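Local coordinates for protein tryptophane-5-halogenase (Microbispora sp. ATCC PTA-5024, PDB 5UAO) that catalyses, as a flavin-dependent halogenase holding FAD, the 5-chlorination of a tryptophan in a lanthipeptide during NAI-107 biosynthesis, at residues A[75-78]-A[79-82]; A[182-185]-A[186-189]; A[341-344]-A[345-349]. All coordinates share one frame; numbering follows the deposited sequence.

Interaction 1 of 3, residues A[75-78]-A[79-82]; sequences VSYM and VMFL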
ATOM      1  N   VAL A  75       4.626  -7.967  19.324  1.00 24.91           N
ATOM      2  CA  VAL A  75       5.359  -8.192  18.064  1.00 27.40           C
ATOM      3  C   VAL A  75       6.623  -7.307  18.068  1.00 26.74           C
ATOM      4  O   VAL A  75       6.740  -6.361  18.873  1.00 24.04           O
ATOM      5  CB  VAL A  75       4.489  -7.881  16.814  1.00 28.56           C
ATOM      6  CG1 VAL A  75       3.284  -8.769  16.708  1.00 29.13           C
ATOM      7  CG2 VAL A  75       4.101  -6.410  16.741  1.00 31.40           C
ATOM      8  N   SER A  76       7.494  -7.546  17.091  1.00 30.55           N
ATOM      9  CA  SER A  76       8.798  -6.943  17.061  1.00 29.22           C
ATOM     10  C   SER A  76       8.743  -5.414  17.049  1.00 28.79           C
ATOM     11  O   SER A  76       9.522  -4.722  17.772  1.00 27.27           O
ATOM     12  CB  SER A  76       9.630  -7.547  15.922  1.00 31.67           C
ATOM     13  OG  SER A  76       9.023  -7.117  14.746  1.00 30.69           O
ATOM     14  N   TYR A  77       7.770  -4.843  16.370  1.00 29.25           N
ATOM     15  CA  TYR A  77       7.614  -3.373  16.322  1.00 30.62           C
ATOM     16  C   TYR A  77       7.488  -2.702  17.674  1.00 31.96           C
ATOM     17  O   TYR A  77       7.924  -1.549  17.923  1.00 29.44           O
ATOM     18  CB  TYR A  77       6.374  -3.055  15.491  1.00 34.79           C
ATOM     19  CG  TYR A  77       6.172  -1.605  15.241  1.00 37.36           C
ATOM     20  CD1 TYR A  77       6.951  -0.964  14.280  1.00 45.96           C
ATOM     21  CD2 TYR A  77       5.221  -0.855  15.942  1.00 39.39           C
ATOM     22  CE1 TYR A  77       6.799   0.383  13.991  1.00 47.27           C
ATOM     23  CE2 TYR A  77       5.079   0.515  15.684  1.00 44.52           C
ATOM     24  CZ  TYR A  77       5.888   1.125  14.708  1.00 47.37           C
ATOM     25  OH  TYR A  77       5.827   2.450  14.364  1.00 50.67           O
ATOM     26  N   MET A  78       6.833  -3.427  18.582  1.00 30.92           N
ATOM     27  CA  MET A  78       6.545  -2.885  19.892  1.00 28.75           C
ATOM     28  C   MET A  78       7.821  -2.579  20.642  1.00 25.41           C
ATOM     29  O   MET A  78       7.849  -1.676  21.525  1.00 25.25           O
ATOM     30  CB  MET A  78       5.681  -3.835  20.707  1.00 30.10           C
ATOM     31  CG  MET A  78       4.887  -3.147  21.766  1.00 37.16           C
ATOM     32  SD  MET A  78       3.698  -1.958  21.115  1.00 37.31           S
ATOM     33  CE  MET A  78       3.147  -1.155  22.607  1.00 39.50           C
ATOM     34  N   VAL A  79       8.867  -3.347  20.388  1.00 25.92           N
ATOM     35  CA  VAL A  79      10.169  -3.036  21.001  1.00 25.25           C
ATOM     36  C   VAL A  79      10.707  -1.645  20.667  1.00 30.84           C
ATOM     37  O   VAL A  79      11.154  -0.890  21.582  1.00 35.19           O
ATOM     38  CB  VAL A  79      11.216  -4.094  20.623  1.00 31.78           C
ATOM     39  CG1 VAL A  79      12.574  -3.763  21.231  1.00 30.78           C
ATOM     40  CG2 VAL A  79      10.737  -5.485  21.106  1.00 32.76           C
ATOM     41  N   MET A  80      10.648  -1.274  19.385  1.00 29.47           N
ATOM     42  CA  MET A  80      10.941   0.078  18.962  1.00 26.61           C
ATOM     43  C   MET A  80      10.034   1.148  19.473  1.00 28.66           C
ATOM     44  O   MET A  80      10.488   2.254  19.858  1.00 27.33           O
ATOM     45  CB  MET A  80      11.058   0.147  17.451  1.00 32.44           C
ATOM     46  CG  MET A  80      12.257  -0.607  16.921  1.00 35.48           C
ATOM     47  SD  MET A  80      12.488  -0.319  15.155  1.00 43.43           S
ATOM     48  CE  MET A  80      11.167  -1.342  14.544  1.00 40.93           C
ATOM     49  N   PHE A  81       8.733   0.892  19.449  1.00 29.65           N
ATOM     50  CA  PHE A  81       7.788   1.824  20.044  1.00 29.15           C
ATOM     51  C   PHE A  81       8.087   2.154  21.499  1.00 31.32           C
ATOM     52  O   PHE A  81       8.206   3.328  21.893  1.00 30.49           O
ATOM     53  CB  PHE A  81       6.353   1.263  19.873  1.00 27.83           C
ATOM     54  CG  PHE A  81       5.291   2.191  20.344  1.00 24.72           C
ATOM     55  CD1 PHE A  81       4.763   3.136  19.514  1.00 25.14           C
ATOM     56  CD2 PHE A  81       4.786   2.059  21.605  1.00 26.23           C
ATOM     57  CE1 PHE A  81       3.793   4.026  19.993  1.00 23.32           C
ATOM     58  CE2 PHE A  81       3.841   2.922  22.084  1.00 27.53           C
ATOM     59  CZ  PHE A  81       3.322   3.898  21.268  1.00 25.21           C
ATOM     60  N   LEU A  82       8.307   1.125  22.302  1.00 30.11           N
ATOM     61  CA  LEU A  82       8.565   1.363  23.696  1.00 29.09           C
ATOM     62  C   LEU A  82       9.830   2.194  23.872  1.00 30.26           C
ATOM     63  O   LEU A  82       9.825   3.197  24.608  1.00 29.32           O
ATOM     64  CB  LEU A  82       8.657   0.053  24.516  1.00 28.99           C
ATOM     65  CG  LEU A  82       7.340  -0.762  24.620  1.00 30.67           C
ATOM     66  CD1 LEU A  82       7.635  -2.183  25.086  1.00 32.02           C
ATOM     67  CD2 LEU A  82       6.300  -0.076  25.511  1.00 30.91           C
TER

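Interaction 2 of 3, residues A[182-185]-A[186-189]; sequences VRYL and TELA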
ATOM      1  N   VAL A 182       1.894  -2.470  33.660  1.00 28.53           N
ATOM      2  CA  VAL A 182       1.042  -1.373  34.068  1.00 28.10           C
ATOM      3  C   VAL A 182       1.597  -0.512  35.202  1.00 26.22           C
ATOM      4  O   VAL A 182       1.449   0.706  35.154  1.00 26.14           O
ATOM      5  CB  VAL A 182      -0.431  -1.796  34.318  1.00 28.27           C
ATOM      6  CG1 VAL A 182      -1.229  -0.569  34.749  1.00 31.76           C
ATOM      7  CG2 VAL A 182      -1.044  -2.273  33.008  1.00 31.78           C
ATOM      8  N   ARG A 183       2.172  -1.152  36.214  1.00 27.65           N
ATOM      9  CA  ARG A 183       2.679  -0.438  37.368  1.00 33.67           C
ATOM     10  C   ARG A 183       3.838   0.464  36.878  1.00 27.30           C
ATOM     11  O   ARG A 183       3.947   1.603  37.252  1.00 25.66           O
ATOM     12  CB  ARG A 183       3.138  -1.423  38.455  1.00 39.93           C
ATOM     13  CG  ARG A 183       3.788  -0.744  39.650  1.00 48.97           C
ATOM     14  CD  ARG A 183       3.968  -1.717  40.793  1.00 62.40           C
ATOM     15  NE  ARG A 183       5.090  -1.367  41.668  1.00 82.12           N
ATOM     16  CZ  ARG A 183       5.038  -0.505  42.689  1.00 89.55           C
ATOM     17  NH1 ARG A 183       3.908   0.143  42.994  1.00 94.22           N
ATOM     18  NH2 ARG A 183       6.139  -0.290  43.412  1.00 88.03           N
ATOM     19  N   TYR A 184       4.690  -0.088  36.033  1.00 27.28           N
ATOM     20  CA  TYR A 184       5.799   0.667  35.504  1.00 27.43           C
ATOM     21  C   TYR A 184       5.402   1.836  34.655  1.00 27.88           C
ATOM     22  O   TYR A 184       5.897   2.946  34.824  1.00 27.65           O
ATOM     23  CB  TYR A 184       6.681  -0.224  34.658  1.00 30.36           C
ATOM     24  CG  TYR A 184       7.846   0.534  34.099  1.00 30.64           C
ATOM     25  CD1 TYR A 184       8.818   1.092  34.958  1.00 36.06           C
ATOM     26  CD2 TYR A 184       8.061   0.611  32.755  1.00 32.15           C
ATOM     27  CE1 TYR A 184       9.931   1.785  34.454  1.00 34.36           C
ATOM     28  CE2 TYR A 184       9.180   1.280  32.248  1.00 38.90           C
ATOM     29  CZ  TYR A 184      10.127   1.845  33.102  1.00 37.23           C
ATOM     30  OH  TYR A 184      11.254   2.500  32.596  1.00 37.37           O
ATOM     31  N   LEU A 185       4.491   1.608  33.719  1.00 24.88           N
ATOM     32  CA  LEU A 185       3.963   2.695  32.944  1.00 25.50           C
ATOM     33  C   LEU A 185       3.282   3.758  33.819  1.00 25.27           C
ATOM     34  O   LEU A 185       3.377   4.953  33.563  1.00 26.38           O
ATOM     35  CB  LEU A 185       2.965   2.183  31.896  1.00 24.55           C
ATOM     36  CG  LEU A 185       3.473   1.214  30.831  1.00 24.94           C
ATOM     37  CD1 LEU A 185       2.312   0.724  29.966  1.00 27.60           C
ATOM     38  CD2 LEU A 185       4.598   1.825  30.027  1.00 26.71           C
ATOM     39  N   THR A 186       2.636   3.315  34.875  1.00 25.11           N
ATOM     40  CA  THR A 186       1.956   4.261  35.761  1.00 29.01           C
ATOM     41  C   THR A 186       2.967   5.151  36.484  1.00 31.76           C
ATOM     42  O   THR A 186       2.795   6.378  36.633  1.00 28.44           O
ATOM     43  CB  THR A 186       1.101   3.492  36.772  1.00 32.66           C
ATOM     44  OG1 THR A 186       0.081   2.754  36.070  1.00 31.65           O
ATOM     45  CG2 THR A 186       0.447   4.461  37.821  1.00 33.85           C
ATOM     46  N   GLU A 187       4.053   4.528  36.875  1.00 32.20           N
ATOM     47  CA  GLU A 187       5.150   5.247  37.530  1.00 38.29           C
ATOM     48  C   GLU A 187       5.809   6.218  36.580  1.00 33.45           C
ATOM     49  O   GLU A 187       6.112   7.346  36.973  1.00 28.93           O
ATOM     50  CB  GLU A 187       6.206   4.242  38.090  1.00 46.41           C
ATOM     51  CG  GLU A 187       7.540   4.868  38.545  1.00 65.49           C
ATOM     52  CD  GLU A 187       8.786   4.040  38.180  1.00 84.28           C
ATOM     53  OE1 GLU A 187       9.130   3.079  38.921  1.00 76.06           O
ATOM     54  OE2 GLU A 187       9.450   4.380  37.162  1.00 97.12           O
ATOM     55  N   LEU A 188       6.048   5.790  35.339  1.00 30.62           N
ATOM     56  CA  LEU A 188       6.671   6.639  34.355  1.00 30.62           C
ATOM     57  C   LEU A 188       5.820   7.820  34.062  1.00 29.07           C
ATOM     58  O   LEU A 188       6.321   8.896  33.988  1.00 30.53           O
ATOM     59  CB  LEU A 188       6.964   5.918  33.031  1.00 32.97           C
ATOM     60  CG  LEU A 188       8.309   5.302  32.780  1.00 42.35           C
ATOM     61  CD1 LEU A 188       8.420   4.805  31.333  1.00 43.58           C
ATOM     62  CD2 LEU A 188       9.390   6.335  33.030  1.00 39.35           C
ATOM     63  N   ALA A 189       4.510   7.628  33.900  1.00 29.66           N
ATOM     64  CA  ALA A 189       3.620   8.738  33.598  1.00 29.01           C
ATOM     65  C   ALA A 189       3.661   9.826  34.714  1.00 30.44           C
ATOM     66  O   ALA A 189       3.718  11.027  34.417  1.00 27.36           O
ATOM     67  CB  ALA A 189       2.191   8.210  33.432  1.00 27.68           C
TER

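Interaction 3 of 3, residues A[341-344]-A[345-349]; sequences VMAV and GNSYA. With FAD (flavin-adenine dinucleotide), chain E.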
ATOM      1  N   VAL A 341     -12.960  13.464  19.984  1.00 25.95           N
ATOM      2  CA  VAL A 341     -12.769  12.176  20.624  1.00 26.06           C
ATOM      3  C   VAL A 341     -12.024  11.243  19.691  1.00 25.18           C
ATOM      4  O   VAL A 341     -12.425  11.101  18.544  1.00 25.75           O
ATOM      5  CB  VAL A 341     -14.140  11.564  20.934  1.00 26.87           C
ATOM      6  CG1 VAL A 341     -13.965  10.155  21.441  1.00 28.41           C
ATOM      7  CG2 VAL A 341     -14.864  12.421  21.966  1.00 29.51           C
ATOM      8  N   MET A 342     -10.936  10.657  20.165  1.00 25.70           N
ATOM      9  CA  MET A 342     -10.363   9.481  19.487  1.00 27.19           C
ATOM     10  C   MET A 342     -10.348   8.285  20.436  1.00 24.16           C
ATOM     11  O   MET A 342     -10.022   8.407  21.584  1.00 24.45           O
ATOM     12  CB  MET A 342      -8.971   9.746  18.972  1.00 27.83           C
ATOM     13  CG  MET A 342      -8.436   8.401  18.390  1.00 36.43           C
ATOM     14  SD  MET A 342      -7.351   8.678  17.077  1.00 37.86           S
ATOM     15  CE  MET A 342      -6.682   7.041  16.682  1.00 33.76           C
ATOM     16  N   ALA A 343     -10.703   7.117  19.939  1.00 24.17           N
ATOM     17  CA  ALA A 343     -10.619   5.902  20.725  1.00 22.15           C
ATOM     18  C   ALA A 343      -9.344   5.074  20.444  1.00 24.52           C
ATOM     19  O   ALA A 343      -8.895   4.905  19.280  1.00 24.75           O
ATOM     20  CB  ALA A 343     -11.849   5.046  20.493  1.00 23.28           C
ATOM     21  N   VAL A 344      -8.777   4.563  21.524  1.00 23.67           N
ATOM     22  CA  VAL A 344      -7.571   3.746  21.469  1.00 25.12           C
ATOM     23  C   VAL A 344      -7.782   2.541  22.310  1.00 21.64           C
ATOM     24  O   VAL A 344      -8.215   2.646  23.483  1.00 21.82           O
ATOM     25  CB  VAL A 344      -6.293   4.515  21.987  1.00 24.13           C
ATOM     26  CG1 VAL A 344      -5.064   3.612  21.995  1.00 24.59           C
ATOM     27  CG2 VAL A 344      -6.023   5.815  21.183  1.00 27.36           C
ATOM     28  N   GLY A 345      -7.416   1.386  21.749  1.00 23.29           N
ATOM     29  CA  GLY A 345      -7.489   0.089  22.432  1.00 22.50           C
ATOM     30  C   GLY A 345      -8.844  -0.618  22.285  1.00 23.46           C
ATOM     31  O   GLY A 345      -9.471  -0.543  21.243  1.00 21.78           O
ATOM     32  N   ASN A 346      -9.314  -1.305  23.320  1.00 23.67           N
ATOM     33  CA  ASN A 346     -10.507  -2.113  23.193  1.00 23.01           C
ATOM     34  C   ASN A 346     -11.778  -1.281  22.986  1.00 22.73           C
ATOM     35  O   ASN A 346     -12.786  -1.792  22.492  1.00 21.68           O
ATOM     36  CB  ASN A 346     -10.735  -3.001  24.447  1.00 26.49           C
ATOM     37  CG  ASN A 346      -9.684  -4.107  24.645  1.00 25.78           C
ATOM     38  OD1 ASN A 346      -8.767  -4.324  23.821  1.00 27.19           O
ATOM     39  ND2 ASN A 346      -9.796  -4.804  25.814  1.00 24.62           N
ATOM     40  N   SER A 347     -11.770  -0.025  23.368  1.00 23.48           N
ATOM     41  CA  SER A 347     -12.865   0.869  23.028  1.00 24.21           C
ATOM     42  C   SER A 347     -13.134   0.989  21.532  1.00 24.73           C
ATOM     43  O   SER A 347     -14.285   1.249  21.159  1.00 23.84           O
ATOM     44  CB  SER A 347     -12.606   2.265  23.597  1.00 28.74           C
ATOM     45  OG  SER A 347     -11.345   2.710  23.126  1.00 27.24           O
ATOM     46  N   TYR A 348     -12.109   0.784  20.692  1.00 23.77           N
ATOM     47  CA  TYR A 348     -12.242   0.869  19.245  1.00 23.21           C
ATOM     48  C   TYR A 348     -12.474  -0.476  18.626  1.00 23.97           C
ATOM     49  O   TYR A 348     -13.467  -0.659  17.916  1.00 23.74           O
ATOM     50  CB  TYR A 348     -11.076   1.582  18.572  1.00 23.37           C
ATOM     51  CG  TYR A 348     -11.149   1.538  17.049  1.00 24.47           C
ATOM     52  CD1 TYR A 348     -12.196   2.152  16.351  1.00 25.14           C
ATOM     53  CD2 TYR A 348     -10.232   0.773  16.313  1.00 26.91           C
ATOM     54  CE1 TYR A 348     -12.293   2.065  14.959  1.00 24.33           C
ATOM     55  CE2 TYR A 348     -10.306   0.718  14.956  1.00 27.13           C
ATOM     56  CZ  TYR A 348     -11.328   1.361  14.262  1.00 28.02           C
ATOM     57  OH  TYR A 348     -11.388   1.261  12.877  1.00 27.57           O
ATOM     58  N   ALA A 349     -11.617  -1.436  18.910  1.00 21.69           N
ATOM     59  CA  ALA A 349     -11.612  -2.716  18.222  1.00 24.23           C
ATOM     60  C   ALA A 349     -10.907  -3.773  19.036  1.00 26.95           C
ATOM     61  O   ALA A 349     -10.080  -3.432  19.884  1.00 28.00           O
ATOM     62  CB  ALA A 349     -10.874  -2.584  16.875  1.00 23.79           C
TER
HETATM   63  PA  FAD E 601      -8.897  -1.989  29.739  1.00 32.79           P
HETATM   64  O1A FAD E 601      -7.620  -2.714  30.166  1.00 37.55           O
HETATM   65  O2A FAD E 601     -10.277  -2.674  29.742  1.00 33.33           O
HETATM   66  O5B FAD E 601      -8.990  -0.573  30.495  1.00 37.74           O
HETATM   67  C5B FAD E 601     -10.145   0.236  30.581  1.00 31.35           C
HETATM   68  C4B FAD E 601      -9.841   1.355  31.560  1.00 31.55           C
HETATM   69  O4B FAD E 601     -10.974   2.208  31.371  1.00 31.50           O
HETATM   70  C3B FAD E 601      -9.779   1.008  33.062  1.00 31.20           C
HETATM   71  O3B FAD E 601      -8.673   1.745  33.789  1.00 29.91           O
HETATM   72  C2B FAD E 601     -11.146   1.456  33.589  1.00 34.57           C
HETATM   73  O2B FAD E 601     -11.188   1.825  35.027  1.00 34.22           O
HETATM   74  C1B FAD E 601     -11.422   2.639  32.660  1.00 31.32           C
HETATM   75  N9A FAD E 601     -12.861   2.993  32.645  1.00 35.00           N
HETATM   76  C8A FAD E 601     -13.874   2.275  32.075  1.00 35.38           C
HETATM   77  N7A FAD E 601     -15.051   2.937  32.252  1.00 34.42           N
HETATM   78  C5A FAD E 601     -14.772   4.061  32.959  1.00 32.01           C
HETATM   79  C6A FAD E 601     -15.575   5.139  33.522  1.00 31.36           C
HETATM   80  N6A FAD E 601     -16.927   5.149  33.328  1.00 31.74           N
HETATM   81  N1A FAD E 601     -14.933   6.107  34.161  1.00 33.27           N
HETATM   82  C2A FAD E 601     -13.596   6.124  34.331  1.00 34.96           C
HETATM   83  N3A FAD E 601     -12.815   5.149  33.862  1.00 34.28           N
HETATM   84  C4A FAD E 601     -13.355   4.117  33.187  1.00 32.21           C
HETATM   85  N1  FAD E 601      -2.954  -7.761  23.343  1.00 39.47           N
HETATM   86  C2  FAD E 601      -1.646  -8.041  23.023  1.00 41.62           C
HETATM   87  O2  FAD E 601      -0.906  -7.151  22.493  1.00 31.15           O
HETATM   88  N3  FAD E 601      -1.102  -9.262  23.275  1.00 37.87           N
HETATM   89  C4  FAD E 601      -1.786 -10.272  23.848  1.00 39.80           C
HETATM   90  O4  FAD E 601      -1.191 -11.381  24.024  1.00 34.89           O
HETATM   91  C4X FAD E 601      -3.218 -10.016  24.223  1.00 36.66           C
HETATM   92  N5  FAD E 601      -4.035 -10.971  24.749  1.00 41.47           N
HETATM   93  C5X FAD E 601      -5.325 -10.722  25.077  1.00 35.51           C
HETATM   94  C6  FAD E 601      -6.101 -11.743  25.610  1.00 37.06           C
HETATM   95  C7  FAD E 601      -7.432 -11.541  25.926  1.00 35.95           C
HETATM   96  C7M FAD E 601      -8.295 -12.611  26.529  1.00 34.41           C
HETATM   97  C8  FAD E 601      -8.025 -10.217  25.752  1.00 40.44           C
HETATM   98  C8M FAD E 601      -9.480 -10.008  26.117  1.00 45.28           C
HETATM   99  C9  FAD E 601      -7.257  -9.200  25.212  1.00 41.77           C
HETATM  100  C9A FAD E 601      -5.924  -9.376  24.834  1.00 37.74           C
HETATM  101  N10 FAD E 601      -5.130  -8.327  24.253  1.00 38.01           N
HETATM  102  C10 FAD E 601      -3.775  -8.660  23.931  1.00 39.03           C
HETATM  103  C1' FAD E 601      -5.548  -6.907  24.042  1.00 43.27           C
HETATM  104  C2' FAD E 601      -4.831  -6.143  25.257  1.00 45.31           C
HETATM  105  O2' FAD E 601      -5.265  -6.908  26.375  1.00 49.86           O
HETATM  106  C3' FAD E 601      -5.131  -4.782  25.982  1.00 54.39           C
HETATM  107  O3' FAD E 601      -4.592  -4.490  27.325  1.00 40.54           O
HETATM  108  C4' FAD E 601      -6.526  -4.849  26.530  1.00 61.54           C
HETATM  109  O4' FAD E 601      -7.204  -6.066  26.092  1.00 49.34           O
HETATM  110  C5' FAD E 601      -7.144  -3.485  26.225  1.00 52.71           C
HETATM  111  O5' FAD E 601      -6.575  -2.498  27.036  1.00 37.04           O
HETATM  112  P   FAD E 601      -7.559  -1.214  27.280  1.00 35.42           P
HETATM  113  O1P FAD E 601      -8.172  -0.802  26.011  1.00 31.95           O
HETATM  114  O2P FAD E 601      -6.611  -0.239  27.969  1.00 34.83           O
HETATM  115  O3P FAD E 601      -8.814  -1.587  28.155  1.00 34.32           O
HETATM  116  O   HOH W   1      -9.785   1.222  25.263  1.00 21.56           O

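Interaction 1 of 3, residues A[75-78]-A[79-82]
The F81 ring receives the thioether end of M78, which comes in obliquely at the CD2 side: CE of M78 lies 3.7 Å from CD2 of F81. The sulfur follows at a slant, with SD of M78 5.0 Å from the F81 ring centroid and 46° off its normal, a Met-aromatic contact. A second aromatic group, Y77, is met obliquely too, by CE of M80, 4.2 Å from CD1 of Y77, and more loosely by CB of F81. Beyond these residues the F81 ring also meets the Y85 ring, and the Y77 hydroxyl is hydrogen-bonded to Q367. M78 swings CG anti to its N (chi1 -155°) and then bends at chi2, which lays the chain beside F81, both pointing the same way. All this belongs to helix 76-85, where M78 and F81 settle on A363 of helix 358-372 while M78 and L82 reach L43 of helix 39-51. Underneath run the helix bonds: F81 N gives a nearly straight bond to Y77 O at 3.0 Å (171° at the hydrogen), and L82 N bonds M78 O at 2.9 Å. V79 N reaches S76 O, three residues back, from above the carbonyl plane, in a more bent bond.

Interaction 2 of 3, residues A[182-185]-A[186-189]
L188 leans over one face of the Y184 ring, its CG 4.2 Å from the centroid and 23° off the normal, a CH-pi contact shifted toward the rim. The two side chains run obliquely across one another, and CD1 of L188 comes to 3.7 Å from CE2 of Y184, on the hydroxyl-bearing half of the ring. Along the CD1-CE1 flank, OE2 of E187 approaches at a slant, 3.8 Å from CE1 of Y184, with the carboxylate plane turned 77° from the ring. That same OE2 forms a salt bridge with R191, one helical turn further on. Y184 extends with CG anti to its N (chi1 -180°), which carries the ring along the helix to these two residues and lets its hydroxyl bond E92. The H96 ring meets it as well. Were Y184 exchanged for an alanine, L188 would probably lose the face it rests on and E92 its hydroxyl partner. On another side of the helix, T186 doubles back on V182: OG1 of T186 donates to V182 O at 2.6 Å and the T186 amide N at 2.9 Å. The two donors reach this oxygen from opposite faces of its carbonyl plane; V182 O is gripped twice, and the hydroxyl is satisfied within its own helix. L185 and T186 face helix 39-51, while Y184 and E187 reach helix 90-97. These are i, i+3 and i, i+4 contacts of an alpha helix, here helix 178-191, wedged between two neighbouring helices just ahead of strand 195-208 of the eight-stranded mixed sheet in the FAD-binding fold.

Interaction 3 of 3, residues A[341-344]-A[345-349]
A343 presses its methyl against the turn that follows, with CB of A343 3.6 Å from OG of S347 and 4.0 Å from CB of Y348. This is the end of strand 341-343 in the eight-stranded mixed sheet, where the chain leaves the sheet and turns at the FAD, reminiscent of the strand end that approaches the flavin's ribityl and phosphate groups in flavin monooxygenases. The packed half lies on the strand side. V344 packs against I362 and V366 of helix 358-372, and Y348 rests on L390 while its ring meets W394 edge-to-face. S347 holds OG in the crowded position between its N and carbonyl carbon (chi1 55°), which brings the hydroxyl back to the strand side, where it bonds D230 O on neighbouring strand 227-230. G345 O ties the turn together, accepting from Y348 N at 3.0 Å and, at longer range, from A349 N. G345 itself has positive phi, and any CB there would clash with V344 O.

Between strand end and turn, on the cofactor side, the contact is looser, and water spans it. One water gives hydrogen bonds to V344 O at 2.8 Å and to the FAD oxygen O1P, and accepts from S347 N; it bridges strand end, turn and phosphate. The N346 side chain points away from the strand, and its amide lies close against C5' of FAD, with OD1 of N346 3.0 Å from that carbon, while its bonds to the ribityl O4', through ND2 and, longer, OD1, are weak. The backbone is the firmer grip: N346 N points at O1P of FAD over 3.0 Å, with 166° at the hydrogen, so that this phosphate oxygen takes one bond from the protein amide and one from the bridging water.

Overall arrangement
Interactions 1, 2 and 3 follow one another along the chain, and none touches another. Centres of interactions 1 and 2 lie about 17 Å apart, and the centre of interaction 3 is about 20 Å from each. Helix 39-51 is the common neighbour of the first two, packed on by helix 76-85 and helix 178-191. Helix 358-372 in turn joins interaction 1 to interaction 3, since F81 and V344 both pack on it. The three thus gather round the FAD: interaction 3 bonds it directly, whereas the side chains of M78 and V182 lie about 7 Å from it, probably in a second shell of the flavin-binding fold.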